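Local coordinates for carbohydrate kinase, pfkB family (Enterococcus faecalis, PDB 3KTN) that probably phosphorylates 2-keto-3-deoxygluconate, as a putative sugar kinase of the pfkB (ribokinase-like) family, at the interface of chains A and B and the interface of chains A and C. Coordinates in Å, arbitrary orientation; residue numbers count along the deposited sequence, not the author numbering. Chains: chain A/B/C, Carbohydrate kinase, pfkB family.

Contact 1: the interface of chains A and B. Residues chain A 13, 62, 85-87; chain B 86, 105-107.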
ATOM      1  N   LEU A  13      -3.057  20.993   4.722  1.00 28.32           N
ATOM      2  CA  LEU A  13      -2.706  19.593   4.547  1.00 29.74           C
ATOM      3  C   LEU A  13      -3.994  18.807   4.739  1.00 28.12           C
ATOM      4  O   LEU A  13      -4.711  19.041   5.704  1.00 25.38           O
ATOM      5  CB  LEU A  13      -1.725  19.131   5.628  1.00 30.18           C
ATOM      6  CG  LEU A  13      -0.214  19.327   5.549  1.00 33.84           C
ATOM      7  CD1 LEU A  13       0.133  20.614   4.867  1.00 32.55           C
ATOM      8  CD2 LEU A  13       0.351  19.281   6.965  1.00 31.81           C
ATOM      9  N   LEU A  62       8.424  20.520   5.160  1.00 26.79           N
ATOM     10  CA  LEU A  62       7.000  20.397   4.881  1.00 28.88           C
ATOM     11  C   LEU A  62       6.576  21.558   3.985  1.00 28.70           C
ATOM     12  O   LEU A  62       5.817  21.378   3.022  1.00 27.52           O
ATOM     13  CB  LEU A  62       6.201  20.410   6.184  1.00 29.72           C
ATOM     14  CG  LEU A  62       4.706  20.120   6.048  1.00 32.33           C
ATOM     15  CD1 LEU A  62       4.494  18.696   5.542  1.00 32.43           C
ATOM     16  CD2 LEU A  62       4.038  20.302   7.412  1.00 33.50           C
ATOM     17  N   ASP A  85       5.946  28.347  11.078  1.00 43.49           N
ATOM     18  CA  ASP A  85       6.473  26.992  11.172  1.00 46.22           C
ATOM     19  C   ASP A  85       5.394  25.941  10.939  1.00 45.90           C
ATOM     20  O   ASP A  85       5.686  24.801  10.580  1.00 51.02           O
ATOM     21  CB  ASP A  85       7.051  26.770  12.568  1.00 49.08           C
ATOM     22  CG  ASP A  85       8.093  27.796  12.935  1.00 54.78           C
ATOM     23  OD1 ASP A  85       9.212  27.733  12.378  1.00 57.80           O
ATOM     24  OD2 ASP A  85       7.790  28.670  13.776  1.00 57.43           O
ATOM     25  N   HIS A  86       4.148  26.345  11.132  1.00 41.46           N
ATOM     26  CA  HIS A  86       3.009  25.451  11.038  1.00 36.73           C
ATOM     27  C   HIS A  86       2.150  25.605   9.782  1.00 35.08           C
ATOM     28  O   HIS A  86       2.100  26.670   9.164  1.00 32.74           O
ATOM     29  CB  HIS A  86       2.161  25.684  12.296  1.00 37.15           C
ATOM     30  CG  HIS A  86       0.947  24.813  12.404  1.00 39.22           C
ATOM     31  ND1 HIS A  86       1.011  23.491  12.792  1.00 38.09           N
ATOM     32  CD2 HIS A  86      -0.368  25.097  12.246  1.00 36.59           C
ATOM     33  CE1 HIS A  86      -0.212  23.000  12.873  1.00 36.36           C
ATOM     34  NE2 HIS A  86      -1.068  23.953  12.548  1.00 38.73           N
ATOM     35  N   ILE A  87       1.486  24.519   9.400  1.00 32.13           N
ATOM     36  CA  ILE A  87       0.574  24.543   8.262  1.00 30.55           C
ATOM     37  C   ILE A  87      -0.754  23.984   8.770  1.00 30.38           C
ATOM     38  O   ILE A  87      -0.773  22.998   9.514  1.00 30.24           O
ATOM     39  CB  ILE A  87       1.080  23.683   7.080  1.00 30.21           C
ATOM     40  CG1 ILE A  87       2.408  24.237   6.560  1.00 32.68           C
ATOM     41  CG2 ILE A  87       0.050  23.697   5.952  1.00 28.95           C
ATOM     42  CD1 ILE A  87       2.953  23.502   5.337  1.00 36.05           C
TER
ATOM     43  N   HIS B  86      -7.097  20.539  19.052  1.00 41.46           N
ATOM     44  CA  HIS B  86      -5.880  20.188  18.345  1.00 36.73           C
ATOM     45  C   HIS B  86      -4.968  19.188  19.055  1.00 35.08           C
ATOM     46  O   HIS B  86      -4.977  19.067  20.282  1.00 32.74           O
ATOM     47  CB  HIS B  86      -5.129  21.501  18.081  1.00 37.15           C
ATOM     48  CG  HIS B  86      -3.851  21.350  17.316  1.00 39.22           C
ATOM     49  ND1 HIS B  86      -3.819  21.154  15.951  1.00 38.09           N
ATOM     50  CD2 HIS B  86      -2.560  21.439  17.714  1.00 36.59           C
ATOM     51  CE1 HIS B  86      -2.565  21.135  15.541  1.00 36.36           C
ATOM     52  NE2 HIS B  86      -1.780  21.307  16.590  1.00 38.73           N
ATOM     53  N   TYR B 105       8.448  19.378  13.183  1.00 26.78           N
ATOM     54  CA  TYR B 105       7.328  19.598  14.100  1.00 29.44           C
ATOM     55  C   TYR B 105       6.280  20.554  13.560  1.00 29.58           C
ATOM     56  O   TYR B 105       6.588  21.462  12.790  1.00 30.20           O
ATOM     57  CB  TYR B 105       7.830  20.172  15.431  1.00 29.07           C
ATOM     58  CG  TYR B 105       8.668  19.227  16.246  1.00 30.36           C
ATOM     59  CD1 TYR B 105       8.079  18.245  17.044  1.00 31.90           C
ATOM     60  CD2 TYR B 105      10.055  19.300  16.210  1.00 31.02           C
ATOM     61  CE1 TYR B 105       8.862  17.360  17.787  1.00 32.43           C
ATOM     62  CE2 TYR B 105      10.840  18.424  16.941  1.00 33.48           C
ATOM     63  CZ  TYR B 105      10.241  17.457  17.724  1.00 31.28           C
ATOM     64  OH  TYR B 105      11.037  16.571  18.412  1.00 34.45           O
ATOM     65  N   GLN B 106       5.038  20.338  13.975  1.00 30.86           N
ATOM     66  CA  GLN B 106       3.928  21.210  13.603  1.00 31.07           C
ATOM     67  C   GLN B 106       3.552  21.890  14.923  1.00 31.71           C
ATOM     68  O   GLN B 106       4.255  21.708  15.914  1.00 31.01           O
ATOM     69  CB  GLN B 106       2.761  20.389  13.064  1.00 31.04           C
ATOM     70  CG  GLN B 106       2.929  19.967  11.614  1.00 33.26           C
ATOM     71  CD  GLN B 106       2.365  20.987  10.640  1.00 36.22           C
ATOM     72  OE1 GLN B 106       3.009  21.996  10.328  1.00 32.79           O
ATOM     73  NE2 GLN B 106       1.140  20.732  10.159  1.00 32.88           N
ATOM     74  N   ASN B 107       2.467  22.658  14.948  1.00 33.13           N
ATOM     75  CA  ASN B 107       2.067  23.339  16.177  1.00 34.88           C
ATOM     76  C   ASN B 107       1.901  22.364  17.324  1.00 36.86           C
ATOM     77  O   ASN B 107       1.178  21.370  17.224  1.00 37.89           O
ATOM     78  CB  ASN B 107       0.761  24.111  15.995  1.00 37.05           C
ATOM     79  CG  ASN B 107       0.339  24.837  17.266  1.00 38.97           C
ATOM     80  OD1 ASN B 107      -0.033  24.211  18.259  1.00 37.41           O
ATOM     81  ND2 ASN B 107       0.416  26.163  17.243  1.00 40.22           N
TER
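The imidazole of A:His86 meets the backbone and CB of B:Asn107 over one face. B:Asn107 CB sits 3.5 Å from the centroid of the A:His86 ring, shifted toward the rim, as a CH-pi contact. At the edge, in the ring plane, lies B:Gln106 CA. The backbone N of B:Asn107 donates a hydrogen bond to A:His86 ND1 at 2.7 Å, on the same face as CB. Its N-H points well at ND1 but comes from above the ring plane. A:His86 CG lies opposite the backbone N (chi1 -178°), which carries the ring out toward chain B. B:His86 NE2 gives a hydrogen bond to the carbonyl O of B:Asn107 at 3.0 Å. That O lies in the ring plane, but NE2 sits above the carbonyl plane, not on a lone pair. The same bond within chain A would make NE2 of A:His86 a donor, which fits ND1 acting as acceptor. The two imidazoles approach through their CE1 atoms, 4.0 Å apart.

The flat amide of B:Gln106 lies between leucine methyls and the A:His86 imidazole. A:Leu62 CD2 stands over one face, the side chains at about a right angle. A:Leu13 CD2 is on that same face, 3.6 Å from NE2, its side chain pointing against that of the Gln. Over the other face, A:His86 ND1 is 3.6 Å from B:Gln106 CD. OE1 accepts from A:Ile87 N at 3.1 Å, the donor tilted from the carbonyl plane. NE2 donates to A:Ile87 O at 3.0 Å, on a lone pair, though the acceptor is tilted from the Gln amide plane. Two bonds to one residue fix the amide's rotation. The Gln chain turns at chi2 (-90°) to present it.

In this two-fold interface the Gln106 and Asn107 contacts recur with the chains exchanged, while the two His86 rings meet near the axis. The patch joins the loops after strand 101-105 and before strand 88-93, and may help hold a dimer.

Contact 2: the interface of chains A and C. Residues chain A 98-100; chain C 305, 308-309, 324, 328, 334, 337.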
ATOM      1  N   ILE A  98     -25.479   6.352   3.271  1.00 29.42           N
ATOM      2  CA  ILE A  98     -25.973   7.275   4.288  1.00 30.96           C
ATOM      3  C   ILE A  98     -24.928   7.633   5.350  1.00 30.19           C
ATOM      4  O   ILE A  98     -25.180   8.473   6.212  1.00 26.21           O
ATOM      5  CB  ILE A  98     -27.237   6.724   4.991  1.00 31.34           C
ATOM      6  CG1 ILE A  98     -26.911   5.418   5.714  1.00 31.73           C
ATOM      7  CG2 ILE A  98     -28.347   6.516   3.963  1.00 31.84           C
ATOM      8  CD1 ILE A  98     -27.979   5.002   6.707  1.00 36.15           C
ATOM      9  N   ARG A  99     -23.760   6.999   5.300  1.00 28.61           N
ATOM     10  CA  ARG A  99     -22.718   7.332   6.269  1.00 27.85           C
ATOM     11  C   ARG A  99     -22.021   8.578   5.738  1.00 27.59           C
ATOM     12  O   ARG A  99     -21.363   8.540   4.699  1.00 28.27           O
ATOM     13  CB  ARG A  99     -21.714   6.191   6.417  1.00 25.27           C
ATOM     14  CG  ARG A  99     -20.581   6.484   7.394  1.00 26.60           C
ATOM     15  CD  ARG A  99     -19.869   5.183   7.809  1.00 27.00           C
ATOM     16  NE  ARG A  99     -19.155   4.544   6.702  1.00 23.14           N
ATOM     17  CZ  ARG A  99     -17.905   4.839   6.353  1.00 27.46           C
ATOM     18  NH1 ARG A  99     -17.232   5.767   7.024  1.00 22.28           N
ATOM     19  NH2 ARG A  99     -17.318   4.194   5.347  1.00 24.67           N
ATOM     20  N   PRO A 100     -22.166   9.708   6.441  1.00 28.35           N
ATOM     21  CA  PRO A 100     -21.530  10.950   5.987  1.00 27.75           C
ATOM     22  C   PRO A 100     -20.005  10.968   6.037  1.00 27.00           C
ATOM     23  O   PRO A 100     -19.377  10.218   6.785  1.00 28.85           O
ATOM     24  CB  PRO A 100     -22.149  12.009   6.901  1.00 29.01           C
ATOM     25  CG  PRO A 100     -22.415  11.253   8.169  1.00 33.17           C
ATOM     26  CD  PRO A 100     -22.948   9.927   7.674  1.00 28.60           C
TER
ATOM     27  N   VAL C 305     -31.410   1.774  11.434  1.00 32.00           N
ATOM     28  CA  VAL C 305     -30.504   2.755  10.849  1.00 32.44           C
ATOM     29  C   VAL C 305     -29.060   2.307  11.113  1.00 32.97           C
ATOM     30  O   VAL C 305     -28.198   2.407  10.242  1.00 31.03           O
ATOM     31  CB  VAL C 305     -30.728   4.158  11.454  1.00 34.96           C
ATOM     32  CG1 VAL C 305     -29.638   5.120  10.985  1.00 32.86           C
ATOM     33  CG2 VAL C 305     -32.097   4.680  11.037  1.00 36.60           C
ATOM     34  N   VAL C 308     -28.162  -0.335   8.665  1.00 26.81           N
ATOM     35  CA  VAL C 308     -27.902   0.193   7.326  1.00 27.33           C
ATOM     36  C   VAL C 308     -26.496   0.796   7.295  1.00 28.19           C
ATOM     37  O   VAL C 308     -25.759   0.628   6.319  1.00 26.72           O
ATOM     38  CB  VAL C 308     -28.926   1.291   6.943  1.00 28.93           C
ATOM     39  CG1 VAL C 308     -28.563   1.913   5.586  1.00 25.58           C
ATOM     40  CG2 VAL C 308     -30.327   0.689   6.882  1.00 27.05           C
ATOM     41  N   LEU C 309     -26.137   1.497   8.371  1.00 27.06           N
ATOM     42  CA  LEU C 309     -24.823   2.120   8.489  1.00 28.72           C
ATOM     43  C   LEU C 309     -23.699   1.091   8.450  1.00 28.55           C
ATOM     44  O   LEU C 309     -22.662   1.333   7.847  1.00 28.29           O
ATOM     45  CB  LEU C 309     -24.724   2.919   9.791  1.00 27.97           C
ATOM     46  CG  LEU C 309     -25.431   4.276   9.833  1.00 30.54           C
ATOM     47  CD1 LEU C 309     -25.458   4.780  11.263  1.00 29.78           C
ATOM     48  CD2 LEU C 309     -24.707   5.269   8.923  1.00 30.48           C
ATOM     49  N   GLN C 324     -23.960   9.710  15.817  1.00 39.65           N
ATOM     50  CA  GLN C 324     -23.902   9.480  14.380  1.00 39.91           C
ATOM     51  C   GLN C 324     -25.226   8.923  13.868  1.00 38.32           C
ATOM     52  O   GLN C 324     -25.761   9.388  12.862  1.00 39.19           O
ATOM     53  CB  GLN C 324     -22.753   8.520  14.053  1.00 40.95           C
ATOM     54  CG  GLN C 324     -22.716   8.024  12.613  1.00 44.88           C
ATOM     55  CD  GLN C 324     -21.583   7.030  12.376  1.00 48.17           C
ATOM     56  OE1 GLN C 324     -21.352   6.128  13.186  1.00 49.13           O
ATOM     57  NE2 GLN C 324     -20.879   7.187  11.259  1.00 46.71           N
ATOM     58  N   VAL C 328     -28.107  10.766  11.400  1.00 37.40           N
ATOM     59  CA  VAL C 328     -28.677  10.235  10.168  1.00 38.56           C
ATOM     60  C   VAL C 328     -30.205  10.343  10.232  1.00 39.63           C
ATOM     61  O   VAL C 328     -30.850  10.708   9.251  1.00 39.14           O
ATOM     62  CB  VAL C 328     -28.267   8.762   9.951  1.00 39.44           C
ATOM     63  CG1 VAL C 328     -28.986   8.190   8.743  1.00 40.29           C
ATOM     64  CG2 VAL C 328     -26.762   8.676   9.754  1.00 40.25           C
ATOM     65  N   ILE C 334     -27.778  15.714   5.205  1.00 44.01           N
ATOM     66  CA  ILE C 334     -26.414  16.161   5.474  1.00 44.13           C
ATOM     67  C   ILE C 334     -25.469  14.986   5.215  1.00 43.00           C
ATOM     68  O   ILE C 334     -25.454  14.015   5.978  1.00 42.99           O
ATOM     69  CB  ILE C 334     -26.248  16.620   6.939  1.00 44.98           C
ATOM     70  CG1 ILE C 334     -27.330  17.640   7.303  1.00 47.45           C
ATOM     71  CG2 ILE C 334     -24.866  17.220   7.141  1.00 44.52           C
ATOM     72  CD1 ILE C 334     -27.310  18.898   6.459  1.00 48.60           C
ATOM     73  N   ILE C 337     -19.989  16.127   7.470  1.00 35.42           N
ATOM     74  CA  ILE C 337     -19.926  16.755   8.779  1.00 34.62           C
ATOM     75  C   ILE C 337     -18.539  17.333   9.059  1.00 37.24           C
ATOM     76  O   ILE C 337     -17.527  16.651   8.883  1.00 36.06           O
ATOM     77  CB  ILE C 337     -20.285  15.735   9.871  1.00 35.03           C
ATOM     78  CG1 ILE C 337     -21.736  15.281   9.682  1.00 33.06           C
ATOM     79  CG2 ILE C 337     -20.064  16.333  11.254  1.00 28.29           C
ATOM     80  CD1 ILE C 337     -22.128  14.142  10.583  1.00 37.74           C
TER
HETATM   81  O   HOH W   1     -19.976   9.190   9.474  1.00 30.78           O
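Apolar packing carries most of this patch, and A:Ile98 is its main contributor. The side chain of A:Ile98 enters between helices 296-310 and 322-330 of chain C. Its CD1 presses on C:Val308 CG1 at 3.3 Å, tighter than usual carbon packing. The two side chains cross at about a right angle. A:Ile98 CG1 stands between the backbone N and the carbonyl carbon (chi1 62°), and this rotation aims CD1 at the helix 296-310. C:Leu309 CD2 touches both A:Ile98 CG1, at 3.9 Å, and A:Arg99 CA. From the second helix, C:Val328 reaches A:Ile98 with both branches. CG1 meets CD1, and CG2 lies 3.9 Å from the carbonyl O of A:Ile98.

A:Pro100 packs farther along. Its ring CG meets C:Ile337 CD1 at 3.8 Å, the two side chains side by side and pointing the same way. Its CB also passes near the carbonyl O of C:Ile334.

The polar part is a water bridge. Water 1 is 2.9 Å from A:Pro100 O and 2.8 Å from C:Gln324 NE2. The Gln CG is anti to the backbone N (chi1 171°) and the chain runs on extended, bringing the amide from helix 322-330 to the water. The aliphatic part of A:Arg99 runs past this amide, with CG 3.9 Å from C:Gln324 NE2.

Together these residues seat the loop joining strands 88-93 and 101-105 of chain A on the C-terminal helices and strand of chain C. The interface is not an exact two-fold. It may add to the higher assembly, but the structure alone does not show that this assembly forms in solution.

The centres of contact 1 and contact 2 lie about 31 Å apart. They share no residue of chain A, but both use the segment around strands 88-93 and 101-105. Contact 1 uses the end of this segment where strand 88-93 begins and, in the partner, strand 101-105 finishes. Contact 2 uses the loop between the two strands. The same strand pair therefore reaches different neighbours at its two ends. Contact 1 is part of a two-fold pairing, while contact 2 joins chain A to a third chain. Together they could build the deposited assembly of six copies from dimers.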